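Local atomic coordinates of putative calcium binding protein (Streptomyces coelicolor, PDB entry 3AKB), a protein that binds calcium ions through four EF-hand helix-loop-helix motifs and probably takes part in calcium-mediated regulation in the bacterium. Residues 4-9 with 75-80; 35-40 with 107-112; 46-51 with 100-105; 122-127 with 135-140. The protein carries 2 engineered substitutions. One frame throughout, in Å; residues are numbered along the deposited sequence.

Contact 1 (4-9 with 75-80). With CA (calcium ion), chain F.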
# COMPACT_ATOMS: atom_id res chain seq x y z
N ARG A 4 -0.53 -19.44 0.58
CA ARG A 4 -1.04 -18.51 1.60
C ARG A 4 -0.31 -17.18 1.56
O ARG A 4 -0.92 -16.14 1.84
CB ARG A 4 -0.98 -19.09 3.01
CG ARG A 4 -1.89 -20.27 3.23
CD ARG A 4 -3.30 -19.90 3.69
NE ARG A 4 -4.02 -21.10 4.13
CZ ARG A 4 -5.31 -21.15 4.43
NH1 ARG A 4 -6.07 -20.07 4.37
NH2 ARG A 4 -5.83 -22.31 4.81
N ARG A 5 0.99 -17.21 1.26
CA ARG A 5 1.75 -15.98 1.02
C ARG A 5 1.06 -15.16 -0.07
O ARG A 5 0.82 -13.97 0.11
CB ARG A 5 3.23 -16.24 0.67
CG ARG A 5 4.11 -16.74 1.84
CD ARG A 5 5.60 -16.53 1.57
NE ARG A 5 6.18 -17.43 0.56
CZ ARG A 5 6.77 -18.60 0.81
NH1 ARG A 5 6.85 -19.08 2.05
NH2 ARG A 5 7.26 -19.33 -0.18
N ILE A 6 0.73 -15.79 -1.20
CA ILE A 6 0.02 -15.10 -2.30
C ILE A 6 -1.30 -14.49 -1.83
O ILE A 6 -1.58 -13.31 -2.09
CB ILE A 6 -0.22 -16.04 -3.51
CG1 ILE A 6 1.11 -16.46 -4.13
CG2 ILE A 6 -1.12 -15.37 -4.55
CD1 ILE A 6 0.99 -17.53 -5.20
N ALA A 7 -2.09 -15.29 -1.12
CA ALA A 7 -3.40 -14.85 -0.61
C ALA A 7 -3.28 -13.61 0.29
O ALA A 7 -4.15 -12.72 0.25
CB ALA A 7 -4.08 -15.98 0.12
N ALA A 8 -2.23 -13.54 1.10
CA ALA A 8 -1.97 -12.39 1.94
C ALA A 8 -1.75 -11.11 1.12
O ALA A 8 -2.24 -10.04 1.50
CB ALA A 8 -0.77 -12.66 2.86
N ARG A 9 -1.01 -11.21 0.03
CA ARG A 9 -0.77 -10.06 -0.84
C ARG A 9 -2.05 -9.63 -1.52
O ARG A 9 -2.34 -8.43 -1.62
CB ARG A 9 0.37 -10.34 -1.84
CG ARG A 9 1.80 -10.10 -1.30
CD ARG A 9 2.18 -11.14 -0.29
NE ARG A 9 3.54 -10.98 0.22
CZ ARG A 9 4.08 -11.83 1.09
NH1 ARG A 9 3.36 -12.85 1.53
NH2 ARG A 9 5.31 -11.61 1.57
N GLU A 75 -8.01 -15.07 -9.47
CA GLU A 75 -7.35 -15.85 -10.52
C GLU A 75 -6.35 -15.04 -11.33
O GLU A 75 -5.21 -15.49 -11.56
CB GLU A 75 -8.39 -16.53 -11.43
CG GLU A 75 -7.88 -17.74 -12.22
CD GLU A 75 -7.49 -18.93 -11.34
OE1 GLU A 75 -7.68 -18.89 -10.11
OE2 GLU A 75 -6.98 -19.93 -11.90
N GLU A 76 -6.74 -13.83 -11.75
CA GLU A 76 -5.85 -12.92 -12.46
C GLU A 76 -4.60 -12.56 -11.64
O GLU A 76 -3.48 -12.45 -12.18
CB GLU A 76 -6.60 -11.63 -12.84
CG GLU A 76 -7.46 -11.80 -14.08
CD GLU A 76 -8.27 -10.55 -14.41
OE1 GLU A 76 -8.80 -9.92 -13.49
OE2 GLU A 76 -8.39 -10.21 -15.60
N PHE A 77 -4.80 -12.37 -10.35
CA PHE A 77 -3.69 -12.04 -9.46
C PHE A 77 -2.76 -13.22 -9.27
O PHE A 77 -1.55 -13.06 -9.39
CB PHE A 77 -4.21 -11.54 -8.11
CG PHE A 77 -3.13 -10.99 -7.23
CD1 PHE A 77 -2.68 -9.68 -7.39
CD2 PHE A 77 -2.55 -11.78 -6.24
CE1 PHE A 77 -1.67 -9.16 -6.59
CE2 PHE A 77 -1.55 -11.25 -5.43
CZ PHE A 77 -1.11 -9.96 -5.60
N VAL A 78 -3.32 -14.40 -8.97
CA VAL A 78 -2.53 -15.61 -8.70
C VAL A 78 -1.81 -16.07 -9.97
O VAL A 78 -0.59 -16.23 -9.96
CB VAL A 78 -3.42 -16.76 -8.10
CG1 VAL A 78 -2.64 -18.07 -7.99
CG2 VAL A 78 -3.97 -16.36 -6.73
N THR A 79 -2.56 -16.25 -11.07
CA THR A 79 -2.00 -16.80 -12.33
C THR A 79 -1.16 -15.80 -13.15
O THR A 79 -0.34 -16.20 -13.99
CB THR A 79 -3.11 -17.39 -13.27
OG1 THR A 79 -4.01 -16.33 -13.66
CG2 THR A 79 -3.91 -18.51 -12.56
N GLY A 80 -1.35 -14.51 -12.91
CA GLY A 80 -0.68 -13.47 -13.69
C GLY A 80 0.24 -12.59 -12.88
O GLY A 80 1.46 -12.58 -13.10
CA CA F . -10.20 -8.49 -15.00
O HOH W 1 -12.01 -10.17 -14.52
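The Phe77 ring turns its outer rim toward helix 4-9. At its edge, near the ring plane, sits CB of Arg9, 4.1 Å from Phe77 CZ. The backbone O of Ile6 approaches the same ring obliquely, 3.9 Å from Phe77 CE2. The Ile6 methyl CG2 lies 4.2 Å from Phe77 CD2 and 3.7 Å from Val78 CG2. The Ile6 and Val78 side chains cross at about a right angle. Phe77 carries its ring anti to the backbone N (chi1 -171°), which sends it out between Ile6 and Arg9. Of the Arg9 side chain, CB does the touching. The chain then bends at chi2 (71°) and carries the guanidinium away, where NH1 donates to Arg5 O at 3.1 Å. Arg5 O lies near the guanidinium plane of Arg9, but NH1 stands above the carbonyl plane of Arg5. Arg9 NE donates to Tyr161 O. Val82 extends the apolar patch around Ile6 and Phe77. Glu76 grips a calcium ion with both carboxylate oxygens, OE1 at 2.5 Å and OE2 at 2.6 Å. The arrangement joins the first helix of one EF-hand to the exiting helix of the next, as in a paired EF-hand domain.

Contact 2 (35-40 with 107-112); sequences AEFGVA and ADTDGD. With CA (calcium ion), chain C; CA (calcium ion), chain L.
Phe37, at the end of the exiting helix of the first EF-hand, packs on Ala107, just before the third EF-hand loop, and on Thr109 within it. CA of Ala107 lies over one face of the Phe37 ring, offset toward the rim. This is a CH-pi contact, 3.9 Å from Ala107 CA to the ring centroid and 18° off the normal. CB of Ala107 adds an apolar touch to Phe37 CZ at 3.7 Å. The methyl CG2 of Thr109 comes in at the ring edge, 3.9 Å from Phe37 CD1. Gly38, with positive phi, is the first residue to leave the helical conformation, in a Schellman motif. Beyond Ala107 the chain enters the EF-hand loop, where one oxygen each of Asp108, Asp110 and Asp112 binds a calcium ion. Asp108 OD1 is 2.3 Å from that ion, and the carbonyl O of Ala114 is a further ligand. Asp108 OD1 also accepts from Gly111 N at 3.0 Å, an Asx motif, with the donor above the carboxylate plane. Water 2 joins the ion to the loop backbone: it is 2.3 Å from the metal and accepts from Thr109 N at 2.9 Å.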
# COMPACT_ATOMS: atom_id res chain seq x y z
N ALA A 35 -9.15 9.71 7.09
CA ALA A 35 -10.00 9.76 8.27
C ALA A 35 -9.21 9.51 9.55
O ALA A 35 -9.41 10.23 10.56
CB ALA A 35 -11.14 8.78 8.12
N GLU A 36 -8.27 8.56 9.51
CA GLU A 36 -7.44 8.23 10.67
C GLU A 36 -6.64 9.45 11.16
O GLU A 36 -6.49 9.67 12.38
CB GLU A 36 -6.51 7.05 10.33
CG GLU A 36 -5.43 6.72 11.38
CD GLU A 36 -6.01 6.26 12.68
OE1 GLU A 36 -6.99 5.48 12.65
OE2 GLU A 36 -5.52 6.68 13.75
N PHE A 37 -6.10 10.21 10.20
CA PHE A 37 -5.26 11.38 10.50
C PHE A 37 -6.02 12.72 10.50
O PHE A 37 -5.42 13.77 10.76
CB PHE A 37 -4.07 11.40 9.56
CG PHE A 37 -3.07 10.35 9.89
CD1 PHE A 37 -2.13 10.58 10.90
CD2 PHE A 37 -3.12 9.10 9.27
CE1 PHE A 37 -1.23 9.57 11.23
CE2 PHE A 37 -2.23 8.08 9.62
CZ PHE A 37 -1.28 8.31 10.59
N GLY A 38 -7.31 12.69 10.22
CA GLY A 38 -8.09 13.94 10.22
C GLY A 38 -7.67 14.93 9.15
O GLY A 38 -7.78 16.17 9.33
N VAL A 39 -7.22 14.38 8.02
CA VAL A 39 -6.80 15.18 6.87
C VAL A 39 -7.94 15.22 5.86
O VAL A 39 -8.48 14.17 5.49
CB VAL A 39 -5.51 14.63 6.23
CG1 VAL A 39 -5.16 15.37 4.94
CG2 VAL A 39 -4.37 14.69 7.23
N ALA A 40 -8.35 16.42 5.47
CA ALA A 40 -9.52 16.57 4.58
C ALA A 40 -9.26 16.07 3.17
O ALA A 40 -8.20 16.29 2.60
CB ALA A 40 -9.97 18.04 4.53
N ALA A 107 0.69 11.25 7.21
CA ALA A 107 1.05 10.72 8.52
C ALA A 107 2.06 11.59 9.30
O ALA A 107 2.39 11.29 10.46
CB ALA A 107 1.56 9.27 8.39
N ASP A 108 2.56 12.65 8.66
CA ASP A 108 3.43 13.63 9.31
C ASP A 108 2.57 14.66 10.03
O ASP A 108 2.08 15.60 9.42
CB ASP A 108 4.33 14.29 8.26
CG ASP A 108 5.13 15.44 8.81
OD1 ASP A 108 5.21 15.57 10.05
OD2 ASP A 108 5.74 16.18 7.99
N THR A 109 2.36 14.47 11.33
CA THR A 109 1.36 15.23 12.05
C THR A 109 1.86 16.60 12.53
O THR A 109 1.05 17.48 12.82
CB THR A 109 0.79 14.45 13.23
OG1 THR A 109 1.81 14.23 14.21
CG2 THR A 109 0.20 13.13 12.76
N ASP A 110 3.18 16.78 12.60
CA ASP A 110 3.72 18.08 13.05
C ASP A 110 4.33 18.90 11.91
O ASP A 110 4.75 20.04 12.12
CB ASP A 110 4.71 17.94 14.22
CG ASP A 110 5.92 17.10 13.89
OD1 ASP A 110 6.01 16.54 12.78
OD2 ASP A 110 6.81 17.02 14.77
N GLY A 111 4.38 18.33 10.71
CA GLY A 111 4.85 19.07 9.50
C GLY A 111 6.37 19.14 9.28
O GLY A 111 6.86 19.90 8.44
N ASP A 112 7.12 18.34 10.04
CA ASP A 112 8.58 18.39 9.96
C ASP A 112 9.18 17.43 8.93
O ASP A 112 10.42 17.21 8.94
CB ASP A 112 9.20 18.13 11.33
CG ASP A 112 8.98 16.73 11.82
OD1 ASP A 112 8.48 15.88 11.06
OD2 ASP A 112 9.29 16.45 13.00
CA CA C . 6.54 14.67 11.71
CA CA L . 8.33 15.98 14.24
O HOH W 2 4.76 13.73 12.86
O HOH W 3 7.76 13.97 13.59
O HOH W 4 7.51 14.45 16.39

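Contact 3 (46-51 with 100-105). With CA (calcium ion), chain D.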
# COMPACT_ATOMS: atom_id res chain seq x y z
N GLY A 46 -4.77 15.62 0.87
CA GLY A 46 -5.87 14.67 0.55
C GLY A 46 -5.92 14.38 -0.94
O GLY A 46 -5.97 13.22 -1.37
N GLN A 47 -5.86 15.44 -1.73
CA GLN A 47 -5.86 15.29 -3.19
C GLN A 47 -4.65 14.51 -3.67
O GLN A 47 -4.77 13.67 -4.58
CB GLN A 47 -5.99 16.65 -3.89
CG GLN A 47 -7.33 17.30 -3.68
CD GLN A 47 -8.44 16.44 -4.23
OE1 GLN A 47 -9.21 15.84 -3.48
NE2 GLN A 47 -8.48 16.31 -5.55
N ALA A 48 -3.48 14.73 -3.04
CA ALA A 48 -2.29 14.02 -3.45
C ALA A 48 -2.41 12.54 -3.09
O ALA A 48 -1.91 11.70 -3.83
CB ALA A 48 -1.03 14.62 -2.82
N LEU A 49 -3.06 12.21 -1.97
CA LEU A 49 -3.23 10.80 -1.61
C LEU A 49 -4.17 10.07 -2.57
O LEU A 49 -3.86 8.97 -3.02
CB LEU A 49 -3.68 10.62 -0.16
CG LEU A 49 -3.58 9.17 0.33
CD1 LEU A 49 -2.11 8.80 0.52
CD2 LEU A 49 -4.35 9.01 1.61
N TYR A 50 -5.30 10.67 -2.89
CA TYR A 50 -6.20 10.06 -3.88
C TYR A 50 -5.52 9.92 -5.23
O TYR A 50 -5.65 8.88 -5.87
CB TYR A 50 -7.50 10.86 -4.01
CG TYR A 50 -8.51 10.55 -2.94
CD1 TYR A 50 -9.15 9.32 -2.94
CD2 TYR A 50 -8.83 11.48 -1.94
CE1 TYR A 50 -10.10 9.00 -1.97
CE2 TYR A 50 -9.79 11.19 -0.97
CZ TYR A 50 -10.43 9.93 -0.99
OH TYR A 50 -11.38 9.60 -0.05
N GLY A 51 -4.80 10.94 -5.67
CA GLY A 51 -4.08 10.85 -6.93
C GLY A 51 -3.07 9.71 -6.94
O GLY A 51 -2.96 8.95 -7.92
N LEU A 100 2.94 6.36 -1.83
CA LEU A 100 3.72 6.25 -0.59
C LEU A 100 4.25 7.61 -0.11
O LEU A 100 4.23 7.92 1.08
CB LEU A 100 4.84 5.22 -0.75
CG LEU A 100 4.37 3.78 -1.04
CD1 LEU A 100 5.58 2.91 -1.43
CD2 LEU A 100 3.66 3.18 0.15
N HIS A 101 4.66 8.45 -1.06
CA HIS A 101 5.08 9.81 -0.71
C HIS A 101 3.94 10.61 -0.09
O HIS A 101 4.11 11.30 0.93
CB HIS A 101 5.59 10.51 -1.96
CG HIS A 101 6.24 11.83 -1.69
ND1 HIS A 101 5.60 13.05 -1.80
CD2 HIS A 101 7.50 12.12 -1.30
CE1 HIS A 101 6.44 14.02 -1.48
NE2 HIS A 101 7.61 13.48 -1.19
N ALA A 102 2.77 10.51 -0.72
CA ALA A 102 1.58 11.21 -0.22
C ALA A 102 1.13 10.70 1.15
O ALA A 102 0.66 11.48 1.99
CB ALA A 102 0.45 11.10 -1.25
N ALA A 103 1.28 9.39 1.37
CA ALA A 103 0.92 8.77 2.62
C ALA A 103 1.84 9.27 3.72
O ALA A 103 1.39 9.57 4.83
CB ALA A 103 1.01 7.23 2.49
N LEU A 104 3.13 9.39 3.43
CA LEU A 104 4.03 9.98 4.43
C LEU A 104 3.61 11.40 4.81
O LEU A 104 3.69 11.80 5.97
CB LEU A 104 5.48 9.99 3.94
CG LEU A 104 6.09 8.58 3.95
CD1 LEU A 104 7.34 8.51 3.14
CD2 LEU A 104 6.44 8.08 5.38
N GLY A 105 3.17 12.17 3.82
CA GLY A 105 2.73 13.55 4.09
C GLY A 105 1.52 13.56 5.01
O GLY A 105 1.42 14.40 5.92
CA CA D . -9.79 15.46 -6.87
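Leu49 reaches across to helix 100-105 with one branch. From CB the chain turns to a CG that stands anti to the backbone N (chi1 -167°). That torsion brings CD1 over the backbone between Ala102 and Ala103. There CD1 is 3.5 Å from Ala103 N. The same methyl meets CB of Ala102 at 3.9 Å and CB of Ala103 at 4.0 Å. Leu34 of helix 23-37 also packs on Leu49, so this leucine joins three helices. Ala102 fills the rest of the contact. Its CB points at helix 46-51 and rests on the peptide of Ala48, 3.5 Å from Ala48 O. The two methyls, Ala48 CB and Ala102 CB, face each other at 4.1 Å. The small alanine side chains let the helices come near. The axes of the two segments approach to 8.3 Å, and CA of Leu49 lies 5.0 Å from CA of Ala102. The N-to-C directions of the two helix segments differ by 150°, so they run nearly antiparallel. The contact across the segments is made by apolar side chains and backbone atoms. This is alanine-rich antiparallel helix packing, and it joins helix 44-64, which leads into the second EF-hand loop, to helix 89-107, which leads into the third.

Contact 4 (122-127 with 135-140). With CA (calcium ion), chain J.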
# COMPACT_ATOMS: atom_id res chain seq x y z
N ARG A 122 -0.44 3.36 12.75
CA ARG A 122 -1.79 3.88 12.49
C ARG A 122 -2.14 3.79 11.01
O ARG A 122 -3.25 3.42 10.65
CB ARG A 122 -1.90 5.33 12.93
CG ARG A 122 -1.92 5.48 14.42
CD ARG A 122 -1.82 6.98 14.81
NE ARG A 122 -2.94 7.79 14.33
CZ ARG A 122 -2.95 9.12 14.36
NH1 ARG A 122 -1.89 9.78 14.80
NH2 ARG A 122 -4.00 9.79 13.93
N ALA A 123 -1.17 4.14 10.17
CA ALA A 123 -1.39 4.01 8.73
C ALA A 123 -1.70 2.58 8.34
O ALA A 123 -2.66 2.32 7.61
CB ALA A 123 -0.18 4.54 7.92
N LEU A 124 -0.89 1.65 8.83
CA LEU A 124 -1.10 0.23 8.54
C LEU A 124 -2.48 -0.26 9.00
O LEU A 124 -3.11 -1.04 8.28
CB LEU A 124 0.02 -0.59 9.17
CG LEU A 124 1.38 -0.29 8.51
CD1 LEU A 124 2.44 -1.16 9.19
CD2 LEU A 124 1.38 -0.48 7.00
N THR A 125 -2.94 0.20 10.17
CA THR A 125 -4.29 -0.21 10.62
C THR A 125 -5.37 0.37 9.71
O THR A 125 -6.39 -0.28 9.44
CB THR A 125 -4.59 0.10 12.08
OG1 THR A 125 -4.63 1.52 12.30
CG2 THR A 125 -3.57 -0.57 12.98
N ALA A 126 -5.16 1.59 9.22
CA ALA A 126 -6.11 2.16 8.26
C ALA A 126 -6.21 1.29 7.01
O ALA A 126 -7.29 1.20 6.40
CB ALA A 126 -5.77 3.59 7.89
N PHE A 127 -5.12 0.61 6.68
CA PHE A 127 -5.06 -0.31 5.52
C PHE A 127 -5.42 -1.75 5.90
O PHE A 127 -5.10 -2.69 5.14
CB PHE A 127 -3.67 -0.29 4.84
CG PHE A 127 -3.24 1.07 4.37
CD1 PHE A 127 -4.19 1.98 3.89
CD2 PHE A 127 -1.91 1.46 4.42
CE1 PHE A 127 -3.80 3.26 3.46
CE2 PHE A 127 -1.51 2.72 4.01
CZ PHE A 127 -2.47 3.62 3.53
N ARG A 135 1.85 -2.71 14.85
CA ARG A 135 2.95 -2.24 15.68
C ARG A 135 4.25 -2.97 15.34
O ARG A 135 5.32 -2.36 15.23
CB ARG A 135 2.63 -2.43 17.16
CG ARG A 135 1.54 -1.52 17.69
CD ARG A 135 1.41 -1.59 19.22
NE ARG A 135 0.94 -2.88 19.72
CZ ARG A 135 -0.31 -3.16 20.06
NH1 ARG A 135 -1.26 -2.23 20.00
NH2 ARG A 135 -0.63 -4.38 20.51
N GLN A 136 4.15 -4.28 15.17
CA GLN A 136 5.30 -5.10 14.81
C GLN A 136 5.87 -4.70 13.45
O GLN A 136 7.08 -4.52 13.31
CB GLN A 136 4.93 -6.59 14.78
CG GLN A 136 4.46 -7.17 16.11
CD GLN A 136 4.15 -8.66 16.04
OE1 GLN A 136 4.88 -9.43 15.40
NE2 GLN A 136 3.07 -9.08 16.68
N ALA A 137 5.00 -4.52 12.46
CA ALA A 137 5.48 -4.17 11.12
C ALA A 137 6.06 -2.75 11.10
O ALA A 137 7.08 -2.52 10.45
CB ALA A 137 4.36 -4.31 10.07
N ALA A 138 5.39 -1.82 11.77
CA ALA A 138 5.91 -0.45 11.83
C ALA A 138 7.33 -0.40 12.40
O ALA A 138 8.19 0.26 11.83
CB ALA A 138 4.98 0.47 12.65
N ALA A 139 7.55 -1.12 13.50
CA ALA A 139 8.86 -1.21 14.13
C ALA A 139 9.92 -1.73 13.16
O ALA A 139 11.03 -1.19 13.14
CB ALA A 139 8.78 -2.09 15.37
N ALA A 140 9.57 -2.77 12.38
CA ALA A 140 10.49 -3.41 11.44
C ALA A 140 10.86 -2.50 10.29
O ALA A 140 11.93 -2.64 9.69
CB ALA A 140 9.90 -4.73 10.92
CA CA J . -4.57 2.29 14.84
O HOH W 5 -6.81 3.98 14.98
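Leu124 and Ala137 meet where helix 117-126 packs on helix 131-141. These are the exiting helix of one EF-hand and the entering helix of the next, a pairing of neighbouring helix-loop-helix units. The contact is small and apolar. A single branch of Leu124 does the touching: CD1 is 3.8 Å from CB of Ala137. The same methyl lies 4.0 Å from Ala138 N, so it rests against the turn of backbone between the two alanines. Leu124 holds CG anti to its carbonyl carbon (chi1 -66°) and is extended beyond it (chi2 -180°). This points CD1 across to the other helix. Ala138 also turns its CB toward the first helix, where it packs on Val117, Thr120 and Ala121. Ala134 also touches Leu124 and Thr125.

Charged groups lie at the flank of the contact. Arg122 forms a salt bridge to Asp119 on its own helix and one to Glu36, which ties helix 117-126 to helix 23-37. Arg135 bonds to Glu131 and Asp132 on its own helix.

Thr125 carries a further set of polar contacts. Its OG1 donates to Arg122 O at 2.9 Å, tilted 27° from the carbonyl plane. Arg122 O also accepts from Ala126 N at 3.0 Å, on the same face of its plane. The Thr125 hydroxyl oxygen further binds a calcium ion, which also has water 5 as a ligand at 2.8 Å.

Overall arrangement
Contacts 2, 3 and 4 cluster on one part of the molecule, while contact 1 lies apart. The centres of contacts 2 and 3 are about 11 Å apart, and Val39 CG1 touches Gly46 N at 4.1 Å. Contact 3 is nested inside the chain loop that contact 2 closes. Contacts 2 and 4, with centres about 15 Å apart, are joined by the Glu36-Arg122 bridge, OE2 to NE 2.9 Å. Phe37 also packs on Arg122. Contacts 1 and 2 lie on opposite sides of the chain's centre, about 32 Å between centres. Each includes ligands of an EF-hand calcium site: Glu76 in contact 1, and Asp108, Asp110 and Asp112 in contact 2.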